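Long-range contacts in type-2Ba cytolytic delta-endotoxin (Bacillus thuringiensis serovar israelensis, PDB 2RCI), which probably kills the larvae of dipteran insects by making pores in the epithelial cell membrane of their midgut: residues N11-V16 with I138-Q143; A152-A157 with M184-V189. All coordinates share one frame; numbering follows the deposited sequence.

Contact 1 (N11-V16 with I138-Q143); sequences NEIFYV and ILFSIQ
Five backbone hydrogen bonds join N11-V16 to I138-Q143, alternating in direction as they climb the pair. The straightest, at 171°, runs from I13 N to L139 O over 2.8 Å; its donor sits above the plane of the L139 carbonyl, whereas S141 N lies in the plane of the carbonyl of I13. Y15 N meets S141 O almost along the C=O axis, and Y15 O in turn receives Q143 N at 2.8 Å. Beside these bonds, the CA-H groups of I138, F140 and I142 lean on the carbonyl oxygens of N11, I13 and Y15.

I13 carries the side-chain contact. With CG2 anti to the backbone N, its CG1 arm swings CD1 to within 3.5 Å of I138 CG2 and 3.7 Å of F140 CE1, while I13 CB and CG2 line F140 CD1; all three side chains point the same way. I138 CG2 also rests 3.5 Å above one face of the F140 ring, offset toward its rim. Residues 11-15 run parallel to 138-142, their axes 16° apart, pairing strand 11-15 with strand 132-142 in the mixed sheet that two helix layers enclose in this Cyt toxin. Past the end of strand 11-15, V16 CG1 packs 3.9 Å from Q143 CB.

Farther out, helix 96-110 lies against the face bearing I13, Y15, I138 and I142, and helix 21-31 against that of E12, F14, L139 and S141. A hydrogen bond between Y15 OH and S95 OG, and one between Q143 NE2 and E17 OE2, tie down the polar tips.

Contact 2 (A152-A157 with M184-V189); sequences AILPIA and MKALTV
Backbone hydrogen bonding between A152-A157 and M184-V189 follows the antiparallel pattern, with the strand axes at 171°. Two reciprocal pairs, I153 with V189 and A157 with K185, bracket the ladder; A157 N to K185 O is nearly straight at 177° and 2.8 Å long. Between them P155 changes the pattern. Its ring nitrogen has no hydrogen to give, so L187 O meets carbon instead: P155 CD and L154 CD1 each come within 3.1 Å of it, and L154 CA-H also points to it. The return bond survives but is weak, with L187 N 3.4 Å from P155 O.

Apolar contacts fall on both faces. On one, V189 CG1, in the crowded position between backbone N and carbonyl carbon, touches I153 CB at 3.7 Å, and the L187 side chain crosses the P155 ring obliquely, CD1 meeting CD. On the other, A186 CB touches both L154 CD1 and I156 CG1, about 4.1 Å from each, while the extended M184 chain brings CE to I156 CG2.

Among polar side chains, T188 OG1 is turned beside its own backbone N and hydrogen-bonds V88 O, with the L154 side chain crossing that of T188 obliquely, both methyls near OG1. The extended K185 chain leads away, its NZ in a long, weak ion pair with E159.

Strands 150-162 and 177-192 are long antiparallel neighbours in the central sheet of the Cyt alpha/beta fold, which is sandwiched between helices.

In the fold
Both contacts belong to one mixed sheet and are bridged by the antiparallel pairing of strands 132-142 and 150-162, where I138 O lies 2.8 Å from I156 N, a probable hydrogen bond. Their centres are about 10 Å apart. Contact 2 is buried almost throughout and nearer the middle of the chain; contact 1 is partly buried, its inner strand covered and residues 11-16 more open. The chemistry differs: the parallel pair keeps a regular bond ladder and carries polar tips, Y15 OH and the Q143 amide, that bond outside it, while the antiparallel pair is mostly aliphatic and its ladder is interrupted by proline. F140 and S141 of contact 1 pack on I156 and I153 of contact 2, and helix 21-31 touches both.

Contact 1 (N11-V16 with I138-Q143)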
ATOM      1  N   ASN A  11       5.039  -5.054  -1.695  1.00 19.29           N
ATOM      2  CA  ASN A  11       4.244  -6.010  -2.466  1.00 19.31           C
ATOM      3  C   ASN A  11       3.845  -5.259  -3.742  1.00 19.23           C
ATOM      4  O   ASN A  11       3.031  -4.344  -3.705  1.00 19.38           O
ATOM      5  CB  ASN A  11       2.998  -6.477  -1.699  1.00 19.38           C
ATOM      6  CG  ASN A  11       2.385  -7.757  -2.293  1.00 22.47           C
ATOM      7  OD1 ASN A  11       2.706  -8.119  -3.409  1.00 22.18           O
ATOM      8  ND2 ASN A  11       1.579  -8.492  -1.498  1.00 23.62           N
ATOM      9  N   GLU A  12       4.461  -5.630  -4.856  1.00 20.25           N
ATOM     10  CA  GLU A  12       4.294  -4.849  -6.084  1.00 21.70           C
ATOM     11  C   GLU A  12       3.117  -5.356  -6.894  1.00 22.49           C
ATOM     12  O   GLU A  12       2.984  -6.561  -7.151  1.00 22.23           O
ATOM     13  CB  GLU A  12       5.566  -4.896  -6.911  1.00 22.01           C
ATOM     14  CG  GLU A  12       6.809  -4.262  -6.219  1.00 23.62           C
ATOM     15  CD  GLU A  12       8.093  -4.557  -6.982  1.00 24.55           C
ATOM     16  OE1 GLU A  12       7.994  -5.057  -8.115  1.00 29.32           O
ATOM     17  OE2 GLU A  12       9.191  -4.259  -6.470  1.00 30.13           O
ATOM     18  N   ILE A  13       2.263  -4.430  -7.320  1.00 22.49           N
ATOM     19  CA  ILE A  13       1.079  -4.791  -8.092  1.00 23.50           C
ATOM     20  C   ILE A  13       1.046  -3.901  -9.341  1.00 23.13           C
ATOM     21  O   ILE A  13       0.846  -2.675  -9.257  1.00 22.37           O
ATOM     22  CB  ILE A  13      -0.202  -4.664  -7.240  1.00 23.66           C
ATOM     23  CG1 ILE A  13      -0.164  -5.663  -6.082  1.00 26.64           C
ATOM     24  CG2 ILE A  13      -1.482  -4.884  -8.077  1.00 25.08           C
ATOM     25  CD1 ILE A  13      -0.707  -5.089  -4.852  1.00 29.29           C
ATOM     26  N   PHE A  14       1.267  -4.531 -10.490  1.00 22.21           N
ATOM     27  CA  PHE A  14       1.385  -3.817 -11.742  1.00 22.35           C
ATOM     28  C   PHE A  14       0.022  -3.937 -12.402  1.00 22.41           C
ATOM     29  O   PHE A  14      -0.509  -5.054 -12.566  1.00 23.75           O
ATOM     30  CB  PHE A  14       2.487  -4.431 -12.636  1.00 23.83           C
ATOM     31  CG  PHE A  14       3.911  -4.263 -12.114  1.00 25.13           C
ATOM     32  CD1 PHE A  14       4.789  -3.393 -12.729  1.00 28.23           C
ATOM     33  CD2 PHE A  14       4.389  -5.060 -11.067  1.00 29.15           C
ATOM     34  CE1 PHE A  14       6.122  -3.249 -12.278  1.00 28.75           C
ATOM     35  CE2 PHE A  14       5.710  -4.924 -10.591  1.00 28.66           C
ATOM     36  CZ  PHE A  14       6.569  -4.014 -11.204  1.00 29.19           C
ATOM     37  N   TYR A  15      -0.594  -2.801 -12.682  1.00 19.93           N
ATOM     38  CA  TYR A  15      -1.770  -2.775 -13.525  1.00 19.29           C
ATOM     39  C   TYR A  15      -1.442  -1.835 -14.689  1.00 18.89           C
ATOM     40  O   TYR A  15      -1.866  -0.685 -14.724  1.00 19.00           O
ATOM     41  CB  TYR A  15      -2.997  -2.336 -12.724  1.00 18.39           C
ATOM     42  CG  TYR A  15      -4.301  -2.636 -13.417  1.00 17.67           C
ATOM     43  CD1 TYR A  15      -4.971  -3.839 -13.185  1.00 16.53           C
ATOM     44  CD2 TYR A  15      -4.891  -1.699 -14.283  1.00 16.34           C
ATOM     45  CE1 TYR A  15      -6.186  -4.120 -13.825  1.00 16.33           C
ATOM     46  CE2 TYR A  15      -6.102  -1.985 -14.931  1.00 17.75           C
ATOM     47  CZ  TYR A  15      -6.739  -3.184 -14.708  1.00 19.17           C
ATOM     48  OH  TYR A  15      -7.958  -3.476 -15.351  1.00 19.27           O
ATOM     49  N   VAL A  16      -0.639  -2.342 -15.631  1.00 18.91           N
ATOM     50  CA  VAL A  16      -0.159  -1.537 -16.771  1.00 18.79           C
ATOM     51  C   VAL A  16      -0.142  -2.406 -18.043  1.00 19.99           C
ATOM     52  O   VAL A  16      -0.083  -3.646 -17.955  1.00 20.53           O
ATOM     53  CB  VAL A  16       1.297  -0.951 -16.524  1.00 18.52           C
ATOM     54  CG1 VAL A  16       1.372  -0.138 -15.206  1.00 17.36           C
ATOM     55  CG2 VAL A  16       2.347  -2.080 -16.492  1.00 18.54           C
ATOM     56  N   ILE A 138       2.866  -1.852   0.058  1.00 17.20           N
ATOM     57  CA  ILE A 138       2.302  -2.194  -1.249  1.00 17.99           C
ATOM     58  C   ILE A 138       2.737  -1.101  -2.227  1.00 18.37           C
ATOM     59  O   ILE A 138       2.870   0.066  -1.830  1.00 18.52           O
ATOM     60  CB  ILE A 138       0.768  -2.175  -1.214  1.00 18.26           C
ATOM     61  CG1 ILE A 138       0.216  -3.169  -0.170  1.00 18.06           C
ATOM     62  CG2 ILE A 138       0.193  -2.494  -2.609  1.00 20.13           C
ATOM     63  CD1 ILE A 138      -1.287  -2.945   0.145  1.00 18.22           C
ATOM     64  N   LEU A 139       2.978  -1.461  -3.480  1.00 18.81           N
ATOM     65  CA  LEU A 139       3.257  -0.426  -4.503  1.00 18.85           C
ATOM     66  C   LEU A 139       2.487  -0.747  -5.770  1.00 18.54           C
ATOM     67  O   LEU A 139       2.750  -1.770  -6.441  1.00 18.55           O
ATOM     68  CB  LEU A 139       4.758  -0.271  -4.787  1.00 19.95           C
ATOM     69  CG  LEU A 139       5.202   0.941  -5.643  1.00 21.01           C
ATOM     70  CD1 LEU A 139       6.638   1.348  -5.349  1.00 24.54           C
ATOM     71  CD2 LEU A 139       4.963   0.733  -7.152  1.00 23.61           C
ATOM     72  N   PHE A 140       1.538   0.129  -6.100  1.00 18.02           N
ATOM     73  CA  PHE A 140       0.786   0.004  -7.342  1.00 18.06           C
ATOM     74  C   PHE A 140       1.378   0.844  -8.464  1.00 17.83           C
ATOM     75  O   PHE A 140       1.686   2.038  -8.253  1.00 18.42           O
ATOM     76  CB  PHE A 140      -0.656   0.502  -7.175  1.00 19.02           C
ATOM     77  CG  PHE A 140      -1.462  -0.259  -6.177  1.00 18.28           C
ATOM     78  CD1 PHE A 140      -2.093  -1.447  -6.539  1.00 20.39           C
ATOM     79  CD2 PHE A 140      -1.640   0.243  -4.885  1.00 20.20           C
ATOM     80  CE1 PHE A 140      -2.856  -2.180  -5.595  1.00 20.28           C
ATOM     81  CE2 PHE A 140      -2.413  -0.461  -3.935  1.00 19.83           C
ATOM     82  CZ  PHE A 140      -3.035  -1.672  -4.302  1.00 20.28           C
ATOM     83  N   SER A 141       1.558   0.224  -9.632  1.00 17.25           N
ATOM     84  CA  SER A 141       1.806   0.969 -10.865  0.50 17.43           C
ATOM     85  C   SER A 141       0.539   0.860 -11.709  1.00 17.44           C
ATOM     86  O   SER A 141      -0.031  -0.221 -11.848  1.00 17.87           O
ATOM     87  CB  SER A 141       3.018   0.423 -11.617  0.50 17.61           C
ATOM     88  OG  SER A 141       4.202   0.507 -10.830  0.50 18.97           O
ATOM     89  N   ILE A 142       0.089   1.981 -12.260  1.00 16.76           N
ATOM     90  CA  ILE A 142      -1.226   1.991 -12.843  1.00 16.51           C
ATOM     91  C   ILE A 142      -1.193   2.759 -14.148  1.00 16.44           C
ATOM     92  O   ILE A 142      -0.753   3.908 -14.196  1.00 15.26           O
ATOM     93  CB  ILE A 142      -2.246   2.671 -11.887  1.00 16.48           C
ATOM     94  CG1 ILE A 142      -2.098   2.098 -10.471  1.00 17.53           C
ATOM     95  CG2 ILE A 142      -3.692   2.518 -12.447  1.00 16.59           C
ATOM     96  CD1 ILE A 142      -2.618   3.052  -9.357  1.00 18.09           C
ATOM     97  N   GLN A 143      -1.686   2.108 -15.198  1.00 16.60           N
ATOM     98  CA  GLN A 143      -1.754   2.725 -16.513  1.00 16.05           C
ATOM     99  C   GLN A 143      -2.880   2.048 -17.282  1.00 15.75           C
ATOM    100  O   GLN A 143      -2.877   0.845 -17.474  1.00 15.81           O
ATOM    101  CB  GLN A 143      -0.405   2.654 -17.253  1.00 15.64           C
ATOM    102  CG  GLN A 143      -0.461   3.230 -18.680  1.00 17.37           C
ATOM    103  CD  GLN A 143      -0.884   2.172 -19.676  1.00 18.85           C
ATOM    104  OE1 GLN A 143      -0.438   1.027 -19.576  1.00 18.99           O
ATOM    105  NE2 GLN A 143      -1.752   2.530 -20.629  1.00 21.10           N
TER

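Contact 2 (A152-A157 with M184-V189)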
ATOM      1  N   ALA A 152       0.447   6.270 -13.151  1.00 15.70           N
ATOM      2  CA  ALA A 152       0.342   6.642 -11.749  1.00 15.89           C
ATOM      3  C   ALA A 152       1.071   5.581 -10.904  1.00 15.47           C
ATOM      4  O   ALA A 152       0.955   4.373 -11.140  1.00 16.40           O
ATOM      5  CB  ALA A 152      -1.125   6.780 -11.335  1.00 16.78           C
ATOM      6  N   ILE A 153       1.824   6.053  -9.927  1.00 15.18           N
ATOM      7  CA  ILE A 153       2.553   5.203  -8.994  1.00 15.62           C
ATOM      8  C   ILE A 153       2.042   5.549  -7.593  1.00 16.18           C
ATOM      9  O   ILE A 153       2.033   6.728  -7.174  1.00 15.41           O
ATOM     10  CB  ILE A 153       4.071   5.486  -9.064  1.00 17.40           C
ATOM     11  CG1 ILE A 153       4.615   5.300 -10.494  1.00 16.91           C
ATOM     12  CG2 ILE A 153       4.840   4.605  -8.088  1.00 16.97           C
ATOM     13  CD1 ILE A 153       4.455   3.872 -11.088  1.00 18.41           C
ATOM     14  N   LEU A 154       1.590   4.524  -6.881  1.00 15.86           N
ATOM     15  CA  LEU A 154       0.997   4.684  -5.556  1.00 16.63           C
ATOM     16  C   LEU A 154       1.680   3.736  -4.545  1.00 15.54           C
ATOM     17  O   LEU A 154       1.264   2.568  -4.405  1.00 15.49           O
ATOM     18  CB  LEU A 154      -0.521   4.427  -5.647  1.00 16.12           C
ATOM     19  CG  LEU A 154      -1.384   4.403  -4.371  1.00 17.61           C
ATOM     20  CD1 LEU A 154      -1.018   5.485  -3.359  1.00 20.17           C
ATOM     21  CD2 LEU A 154      -2.878   4.540  -4.801  1.00 19.85           C
ATOM     22  N   PRO A 155       2.768   4.204  -3.898  1.00 16.20           N
ATOM     23  CA  PRO A 155       3.358   3.482  -2.769  1.00 16.49           C
ATOM     24  C   PRO A 155       2.457   3.660  -1.563  1.00 17.32           C
ATOM     25  O   PRO A 155       2.009   4.780  -1.293  1.00 16.96           O
ATOM     26  CB  PRO A 155       4.684   4.226  -2.522  1.00 16.80           C
ATOM     27  CG  PRO A 155       4.919   5.011  -3.769  1.00 17.43           C
ATOM     28  CD  PRO A 155       3.567   5.406  -4.229  1.00 15.69           C
ATOM     29  N   ILE A 156       2.178   2.560  -0.875  1.00 17.47           N
ATOM     30  CA  ILE A 156       1.368   2.610   0.353  1.00 18.65           C
ATOM     31  C   ILE A 156       2.081   1.843   1.452  1.00 19.00           C
ATOM     32  O   ILE A 156       2.442   0.688   1.240  1.00 20.15           O
ATOM     33  CB  ILE A 156      -0.008   1.966   0.176  1.00 17.67           C
ATOM     34  CG1 ILE A 156      -0.789   2.580  -0.981  1.00 19.54           C
ATOM     35  CG2 ILE A 156      -0.808   2.037   1.518  1.00 19.38           C
ATOM     36  CD1 ILE A 156      -2.059   1.846  -1.317  1.00 19.52           C
ATOM     37  N   ALA A 157       2.284   2.466   2.621  1.00 18.42           N
ATOM     38  CA  ALA A 157       2.775   1.727   3.803  1.00 18.53           C
ATOM     39  C   ALA A 157       1.784   1.785   4.962  1.00 18.55           C
ATOM     40  O   ALA A 157       1.235   2.854   5.266  1.00 18.22           O
ATOM     41  CB  ALA A 157       4.137   2.249   4.260  1.00 19.35           C
ATOM     42  N   MET A 184      -1.399   5.092   8.057  1.00 19.68           N
ATOM     43  CA  MET A 184      -1.206   4.976   6.631  1.00 20.51           C
ATOM     44  C   MET A 184      -0.341   6.112   6.134  1.00 19.27           C
ATOM     45  O   MET A 184      -0.589   7.268   6.461  1.00 18.77           O
ATOM     46  CB  MET A 184      -2.567   5.078   5.961  1.00 21.02           C
ATOM     47  CG  MET A 184      -2.573   4.772   4.494  1.00 23.57           C
ATOM     48  SD  MET A 184      -4.298   4.644   4.024  1.00 23.71           S
ATOM     49  CE  MET A 184      -4.139   4.411   2.256  1.00 24.30           C
ATOM     50  N   LYS A 185       0.635   5.779   5.298  1.00 18.60           N
ATOM     51  CA  LYS A 185       1.452   6.756   4.597  1.00 18.78           C
ATOM     52  C   LYS A 185       1.399   6.381   3.125  1.00 18.81           C
ATOM     53  O   LYS A 185       1.751   5.262   2.743  1.00 19.09           O
ATOM     54  CB  LYS A 185       2.899   6.700   5.081  1.00 18.91           C
ATOM     55  CG  LYS A 185       3.099   7.137   6.525  1.00 21.14           C
ATOM     56  CD  LYS A 185       4.486   6.748   7.021  1.00 24.39           C
ATOM     57  CE  LYS A 185       4.799   7.437   8.339  1.00 28.98           C
ATOM     58  NZ  LYS A 185       6.117   6.943   8.823  1.00 33.08           N
ATOM     59  N   ALA A 186       0.953   7.313   2.300  1.00 19.06           N
ATOM     60  CA  ALA A 186       0.796   7.017   0.879  1.00 18.46           C
ATOM     61  C   ALA A 186       0.922   8.307   0.062  1.00 18.74           C
ATOM     62  O   ALA A 186       0.664   9.419   0.560  1.00 18.11           O
ATOM     63  CB  ALA A 186      -0.566   6.354   0.638  1.00 18.03           C
ATOM     64  N   LEU A 187       1.332   8.157  -1.190  1.00 17.69           N
ATOM     65  CA  LEU A 187       1.248   9.262  -2.133  1.00 17.68           C
ATOM     66  C   LEU A 187       0.949   8.702  -3.516  1.00 17.68           C
ATOM     67  O   LEU A 187       1.313   7.554  -3.810  1.00 18.50           O
ATOM     68  CB  LEU A 187       2.556  10.073  -2.148  1.00 17.71           C
ATOM     69  CG  LEU A 187       3.848   9.505  -2.798  1.00 18.43           C
ATOM     70  CD1 LEU A 187       3.782   9.413  -4.314  1.00 25.71           C
ATOM     71  CD2 LEU A 187       5.031  10.411  -2.445  1.00 19.72           C
ATOM     72  N   THR A 188       0.301   9.497  -4.364  1.00 17.52           N
ATOM     73  CA  THR A 188       0.163   9.124  -5.765  1.00 17.04           C
ATOM     74  C   THR A 188       0.951  10.131  -6.568  1.00 17.03           C
ATOM     75  O   THR A 188       0.737  11.344  -6.418  1.00 16.47           O
ATOM     76  CB  THR A 188      -1.301   9.161  -6.236  1.00 16.44           C
ATOM     77  OG1 THR A 188      -2.106   8.356  -5.362  1.00 17.61           O
ATOM     78  CG2 THR A 188      -1.397   8.624  -7.628  1.00 18.14           C
ATOM     79  N   VAL A 189       1.865   9.627  -7.397  1.00 16.49           N
ATOM     80  CA  VAL A 189       2.597  10.471  -8.338  1.00 18.28           C
ATOM     81  C   VAL A 189       2.277  10.030  -9.774  1.00 18.10           C
ATOM     82  O   VAL A 189       2.289   8.825 -10.093  1.00 18.97           O
ATOM     83  CB  VAL A 189       4.135  10.468  -8.038  1.00 18.63           C
ATOM     84  CG1 VAL A 189       4.711   9.066  -8.192  1.00 20.22           C
ATOM     85  CG2 VAL A 189       4.887  11.447  -8.996  1.00 20.37           C
TER